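Local coordinates for uncharacterized protein (Pseudomonas aeruginosa PAO1, PDB 4R1D), which probably acts as the immunity protein Tli4, binding and neutralising the type VI secretion lipase effector Tle4 so that the bacterium is protected from its own toxin, at residues F180-R194 with E244-T258. Sequence-based numbering, arbitrary orientation.
Sequences FRSSTGAELNSLLER and EVQGKEESLTEPNLT
Arg194 and Glu244 both send CG anti to the backbone N (chi1 174° and -173°), and a bend at chi3 in the arginine turns its guanidinium end-on to the extended glutamate. NH1 of Arg194 lies 2.8 Å from OE1 of Glu244 and NH2 of Arg194 3.0 Å from OE2 of Glu244, each on the syn side, with the two planes 26° apart: a bidentate salt bridge. NE of Arg194 bonds Asn189 OD1 and NH2 reaches both OD1 and the backbone O of Asn189, a side-on grip; with Glu244 end-on and Asn189 side-on, the rotation of the guanidinium is fixed. Glu244 OE2 also accepts from Asn256 ND2, 3.0 Å away, on the opposite face of the carboxylate from Arg194 NH2. That amide has a second acceptor in Gln246 O, which Glu187 N reaches from the other face, while Gln246 NE2 returns a nearly straight bond to Glu187 O. In the C-terminal Tli4 domain, strands 176-183 and 256-263 are antiparallel neighbours, with Arg181–Thr258 and Ser183–Asn256 as hydrogen-bonded pairs and Ser182–Leu257 as the non-hydrogen-bonded pair between them. On the face of Ser182 and Leu257, Leu257 packs beside Ser182 and Phe180; Phe14 covers both Phe180 and Leu257. Beyond the strands, a water accepts from Gly185 N (2.7 Å) and donates to Lys248 O and Ser251 O, joining the two loops. The face of Arg181 and Ser183 meets the partner chain of the Tle4–Tli4 complex: Arg181 forms a salt bridge with Asp67 of that chain and Ser183 OG bonds its Glu104; from the helix, Arg194 NH1 also bonds Trp96 O of that chain.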
loop_
_atom_site.group_PDB
_atom_site.type_symbol
_atom_site.label_atom_id
_atom_site.label_comp_id
_atom_site.label_asym_id
_atom_site.label_seq_id
_atom_site.Cartn_x
_atom_site.Cartn_y
_atom_site.Cartn_z
ATOM N N PHE B 180 -17.123 -1.700 -12.828
ATOM C CA PHE B 180 -17.982 -0.560 -13.136
ATOM C C PHE B 180 -17.945 0.361 -11.919
ATOM O O PHE B 180 -18.237 -0.067 -10.804
ATOM C CB PHE B 180 -19.408 -1.093 -13.394
ATOM C CG PHE B 180 -20.434 -0.035 -13.735
ATOM C CD1 PHE B 180 -20.114 1.047 -14.532
ATOM C CD2 PHE B 180 -21.744 -0.161 -13.284
ATOM C CE1 PHE B 180 -21.078 2.001 -14.859
ATOM C CE2 PHE B 180 -22.708 0.785 -13.604
ATOM C CZ PHE B 180 -22.376 1.869 -14.391
ATOM N N ARG B 181 -17.549 1.613 -12.120
ATOM C CA ARG B 181 -17.432 2.557 -11.006
ATOM C C ARG B 181 -18.037 3.896 -11.381
ATOM O O ARG B 181 -17.967 4.299 -12.544
ATOM C CB ARG B 181 -15.949 2.801 -10.665
ATOM C CG ARG B 181 -15.173 1.559 -10.282
ATOM C CD ARG B 181 -13.727 1.842 -9.884
ATOM N NE ARG B 181 -13.081 0.550 -9.700
ATOM C CZ ARG B 181 -13.204 -0.188 -8.603
ATOM N NH1 ARG B 181 -13.894 0.277 -7.569
ATOM N NH2 ARG B 181 -12.629 -1.384 -8.539
ATOM N N SER B 182 -18.592 4.599 -10.395
ATOM C CA SER B 182 -18.966 6.002 -10.571
ATOM C C SER B 182 -18.490 6.776 -9.355
ATOM O O SER B 182 -18.489 6.255 -8.228
ATOM C CB SER B 182 -20.490 6.184 -10.761
ATOM O OG SER B 182 -21.162 6.315 -9.518
ATOM N N SER B 183 -18.092 8.020 -9.582
ATOM C CA SER B 183 -17.583 8.855 -8.520
ATOM C C SER B 183 -17.941 10.299 -8.847
ATOM O O SER B 183 -17.679 10.766 -9.954
ATOM C CB SER B 183 -16.059 8.693 -8.448
ATOM O OG SER B 183 -15.510 9.596 -7.503
ATOM N N THR B 184 -18.546 11.009 -7.902
ATOM C CA THR B 184 -18.893 12.409 -8.140
ATOM C C THR B 184 -17.619 13.220 -8.388
ATOM O O THR B 184 -16.565 12.923 -7.826
ATOM C CB THR B 184 -19.681 13.044 -6.957
ATOM O OG1 THR B 184 -19.062 12.694 -5.713
ATOM C CG2 THR B 184 -21.153 12.588 -6.942
ATOM N N GLY B 185 -17.727 14.243 -9.230
ATOM C CA GLY B 185 -16.596 15.092 -9.556
ATOM C C GLY B 185 -15.915 14.700 -10.852
ATOM O O GLY B 185 -15.771 13.514 -11.174
ATOM N N ALA B 186 -15.482 15.702 -11.610
ATOM C CA ALA B 186 -14.798 15.439 -12.866
ATOM C C ALA B 186 -13.412 14.887 -12.586
ATOM O O ALA B 186 -12.702 15.394 -11.724
ATOM C CB ALA B 186 -14.698 16.708 -13.699
ATOM N N GLU B 187 -13.028 13.834 -13.297
ATOM C CA GLU B 187 -11.647 13.386 -13.208
ATOM C C GLU B 187 -10.744 14.500 -13.746
ATOM O O GLU B 187 -11.161 15.310 -14.585
ATOM C CB GLU B 187 -11.451 12.087 -13.992
ATOM C CG GLU B 187 -10.092 11.442 -13.813
ATOM C CD GLU B 187 -9.703 11.265 -12.356
ATOM O OE1 GLU B 187 -9.100 12.203 -11.794
ATOM O OE2 GLU B 187 -9.993 10.196 -11.780
ATOM N N LEU B 188 -9.511 14.537 -13.255
ATOM C CA LEU B 188 -8.590 15.638 -13.539
ATOM C C LEU B 188 -8.009 15.616 -14.952
ATOM O O LEU B 188 -7.530 16.637 -15.454
ATOM C CB LEU B 188 -7.455 15.637 -12.507
ATOM C CG LEU B 188 -7.790 16.201 -11.126
ATOM C CD1 LEU B 188 -8.970 15.482 -10.491
ATOM C CD2 LEU B 188 -6.570 16.123 -10.219
ATOM N N ASN B 189 -8.021 14.445 -15.577
ATOM C CA ASN B 189 -7.584 14.297 -16.957
ATOM C C ASN B 189 -8.500 13.311 -17.675
ATOM O O ASN B 189 -9.322 12.659 -17.036
ATOM C CB ASN B 189 -6.109 13.860 -17.030
ATOM C CG ASN B 189 -5.829 12.587 -16.243
ATOM O OD1 ASN B 189 -6.711 11.765 -16.041
ATOM N ND2 ASN B 189 -4.589 12.429 -15.796
ATOM N N SER B 190 -8.378 13.214 -18.995
ATOM C CA SER B 190 -9.242 12.308 -19.760
ATOM C C SER B 190 -8.536 10.998 -20.117
ATOM O O SER B 190 -7.324 10.953 -20.272
ATOM C CB SER B 190 -9.778 12.989 -21.022
ATOM O OG SER B 190 -8.713 13.499 -21.800
ATOM N N LEU B 191 -9.314 9.938 -20.277
ATOM C CA LEU B 191 -8.754 8.605 -20.450
ATOM C C LEU B 191 -7.753 8.454 -21.597
ATOM O O LEU B 191 -6.660 7.952 -21.397
ATOM C CB LEU B 191 -9.878 7.595 -20.630
ATOM C CG LEU B 191 -9.397 6.207 -21.033
ATOM C CD1 LEU B 191 -8.615 5.573 -19.902
ATOM C CD2 LEU B 191 -10.611 5.365 -21.386
ATOM N N LEU B 192 -8.123 8.857 -22.804
ATOM C CA LEU B 192 -7.225 8.617 -23.929
ATOM C C LEU B 192 -5.915 9.370 -23.768
ATOM O O LEU B 192 -4.835 8.802 -23.978
ATOM C CB LEU B 192 -7.882 8.975 -25.261
ATOM C CG LEU B 192 -9.176 8.235 -25.595
ATOM C CD1 LEU B 192 -9.509 8.397 -27.074
ATOM C CD2 LEU B 192 -9.073 6.763 -25.219
ATOM N N GLU B 193 -6.005 10.639 -23.375
ATOM C CA GLU B 193 -4.800 11.445 -23.177
ATOM C C GLU B 193 -3.950 10.875 -22.047
ATOM O O GLU B 193 -2.726 10.952 -22.091
ATOM C CB GLU B 193 -5.154 12.913 -22.898
ATOM C CG GLU B 193 -5.635 13.194 -21.486
ATOM C CD GLU B 193 -6.012 14.654 -21.273
ATOM O OE1 GLU B 193 -6.299 15.031 -20.118
ATOM O OE2 GLU B 193 -6.024 15.423 -22.261
ATOM N N ARG B 194 -4.610 10.291 -21.047
ATOM C CA ARG B 194 -3.944 9.772 -19.857
ATOM C C ARG B 194 -3.073 8.553 -20.141
ATOM O O ARG B 194 -1.912 8.486 -19.699
ATOM C CB ARG B 194 -4.993 9.403 -18.800
ATOM C CG ARG B 194 -4.457 8.716 -17.560
ATOM C CD ARG B 194 -5.621 8.222 -16.676
ATOM N NE ARG B 194 -6.687 9.215 -16.609
ATOM C CZ ARG B 194 -7.984 8.924 -16.674
ATOM N NH1 ARG B 194 -8.377 7.664 -16.793
ATOM N NH2 ARG B 194 -8.889 9.897 -16.622
ATOM N N GLU B 244 -14.412 5.386 -20.235
ATOM C CA GLU B 244 -14.599 6.420 -19.250
ATOM C C GLU B 244 -15.410 7.591 -19.774
ATOM O O GLU B 244 -15.318 7.965 -20.950
ATOM C CB GLU B 244 -13.236 6.925 -18.756
ATOM C CG GLU B 244 -13.332 7.911 -17.597
ATOM C CD GLU B 244 -11.982 8.167 -16.947
ATOM O OE1 GLU B 244 -11.114 7.274 -17.010
ATOM O OE2 GLU B 244 -11.795 9.264 -16.373
ATOM N N VAL B 245 -16.233 8.119 -18.879
ATOM C CA VAL B 245 -16.874 9.408 -19.039
ATOM C C VAL B 245 -16.224 10.305 -17.997
ATOM O O VAL B 245 -16.285 10.020 -16.800
ATOM C CB VAL B 245 -18.378 9.312 -18.747
ATOM C CG1 VAL B 245 -18.993 10.717 -18.638
ATOM C CG2 VAL B 245 -19.071 8.462 -19.811
ATOM N N GLN B 246 -15.590 11.383 -18.443
ATOM C CA GLN B 246 -14.807 12.227 -17.531
ATOM C C GLN B 246 -15.591 12.713 -16.309
ATOM O O GLN B 246 -15.076 12.698 -15.181
ATOM C CB GLN B 246 -14.164 13.408 -18.276
ATOM C CG GLN B 246 -13.212 14.239 -17.410
ATOM C CD GLN B 246 -12.238 15.065 -18.236
ATOM O OE1 GLN B 246 -12.340 15.119 -19.464
ATOM N NE2 GLN B 246 -11.288 15.711 -17.566
ATOM N N GLY B 247 -16.835 13.127 -16.525
ATOM C CA GLY B 247 -17.669 13.622 -15.443
ATOM C C GLY B 247 -17.772 15.137 -15.408
ATOM O O GLY B 247 -16.954 15.838 -16.003
ATOM N N LYS B 248 -18.790 15.635 -14.712
ATOM C CA LYS B 248 -18.995 17.066 -14.519
ATOM C C LYS B 248 -19.007 17.321 -13.030
ATOM O O LYS B 248 -19.391 16.452 -12.257
ATOM C CB LYS B 248 -20.347 17.501 -15.091
ATOM C CG LYS B 248 -20.595 17.118 -16.537
ATOM C CD LYS B 248 -19.766 17.956 -17.492
ATOM C CE LYS B 248 -20.216 17.744 -18.931
ATOM N NZ LYS B 248 -19.294 18.400 -19.901
ATOM N N GLU B 249 -18.595 18.514 -12.622
ATOM C CA GLU B 249 -18.553 18.857 -11.204
ATOM C C GLU B 249 -19.948 18.974 -10.588
ATOM O O GLU B 249 -20.881 19.465 -11.224
ATOM C CB GLU B 249 -17.765 20.153 -10.998
ATOM C CG GLU B 249 -16.389 20.095 -11.637
ATOM C CD GLU B 249 -15.416 21.103 -11.064
ATOM O OE1 GLU B 249 -14.192 20.861 -11.182
ATOM O OE2 GLU B 249 -15.872 22.126 -10.501
ATOM N N GLU B 250 -20.075 18.527 -9.342
ATOM C CA GLU B 250 -21.339 18.624 -8.615
ATOM C C GLU B 250 -22.530 18.100 -9.413
ATOM O O GLU B 250 -23.568 18.754 -9.506
ATOM C CB GLU B 250 -21.596 20.070 -8.174
ATOM C CG GLU B 250 -20.577 20.593 -7.183
ATOM C CD GLU B 250 -20.967 21.937 -6.597
ATOM O OE1 GLU B 250 -21.817 22.626 -7.202
ATOM O OE2 GLU B 250 -20.425 22.298 -5.529
ATOM N N SER B 251 -22.379 16.917 -9.991
ATOM C CA SER B 251 -23.452 16.313 -10.765
ATOM C C SER B 251 -23.678 14.852 -10.373
ATOM O O SER B 251 -22.772 14.024 -10.485
ATOM C CB SER B 251 -23.150 16.414 -12.262
ATOM O OG SER B 251 -24.121 15.712 -13.017
ATOM N N LEU B 252 -24.892 14.538 -9.927
ATOM C CA LEU B 252 -25.208 13.177 -9.488
ATOM C C LEU B 252 -25.337 12.230 -10.676
ATOM O O LEU B 252 -25.002 11.046 -10.574
ATOM C CB LEU B 252 -26.504 13.150 -8.665
ATOM C CG LEU B 252 -26.520 13.948 -7.363
ATOM C CD1 LEU B 252 -27.874 13.891 -6.674
ATOM C CD2 LEU B 252 -25.416 13.451 -6.434
ATOM N N THR B 253 -25.826 12.751 -11.800
ATOM C CA THR B 253 -26.139 11.911 -12.956
ATOM C C THR B 253 -25.101 12.007 -14.057
ATOM O O THR B 253 -25.157 11.272 -15.039
ATOM C CB THR B 253 -27.550 12.226 -13.533
ATOM O OG1 THR B 253 -27.605 13.590 -13.974
ATOM C CG2 THR B 253 -28.613 11.989 -12.464
ATOM N N GLU B 254 -24.137 12.907 -13.886
ATOM C CA GLU B 254 -23.026 12.980 -14.810
ATOM C C GLU B 254 -21.719 12.896 -14.042
ATOM O O GLU B 254 -20.844 13.738 -14.217
ATOM C CB GLU B 254 -23.078 14.291 -15.592
ATOM C CG GLU B 254 -24.475 14.662 -16.055
ATOM C CD GLU B 254 -24.574 16.117 -16.468
ATOM O OE1 GLU B 254 -24.897 16.961 -15.598
ATOM O OE2 GLU B 254 -24.324 16.409 -17.655
ATOM N N PRO B 255 -21.584 11.878 -13.176
ATOM C CA PRO B 255 -20.336 11.767 -12.422
ATOM C C PRO B 255 -19.257 11.172 -13.309
ATOM O O PRO B 255 -19.520 10.839 -14.461
ATOM C CB PRO B 255 -20.697 10.777 -11.312
ATOM C CG PRO B 255 -21.683 9.871 -11.956
ATOM C CD PRO B 255 -22.500 10.757 -12.893
ATOM N N ASN B 256 -18.044 11.048 -12.791
ATOM C CA ASN B 256 -17.050 10.275 -13.499
ATOM C C ASN B 256 -17.540 8.824 -13.536
ATOM O O ASN B 256 -18.035 8.321 -12.531
ATOM C CB ASN B 256 -15.712 10.365 -12.786
ATOM C CG ASN B 256 -14.671 9.486 -13.418
ATOM O OD1 ASN B 256 -14.437 8.367 -12.961
ATOM N ND2 ASN B 256 -14.042 9.974 -14.485
ATOM N N LEU B 257 -17.436 8.178 -14.698
ATOM C CA LEU B 257 -17.891 6.800 -14.852
ATOM C C LEU B 257 -16.809 5.983 -15.536
ATOM O O LEU B 257 -16.261 6.396 -16.543
ATOM C CB LEU B 257 -19.164 6.750 -15.704
ATOM C CG LEU B 257 -20.181 5.631 -15.472
ATOM C CD1 LEU B 257 -20.870 5.828 -14.141
ATOM C CD2 LEU B 257 -21.211 5.617 -16.593
ATOM N N THR B 258 -16.501 4.814 -14.992
ATOM C CA THR B 258 -15.558 3.956 -15.680
ATOM C C THR B 258 -16.134 2.550 -15.825
ATOM O O THR B 258 -16.927 2.094 -14.996
ATOM C CB THR B 258 -14.177 3.867 -14.960
ATOM O OG1 THR B 258 -14.353 3.340 -13.638
ATOM C CG2 THR B 258 -13.505 5.249 -14.883
HETATM O O HOH W 1 -20.140 14.679 -10.350
HETATM O O HOH W 2 -11.837 7.997 -12.696
#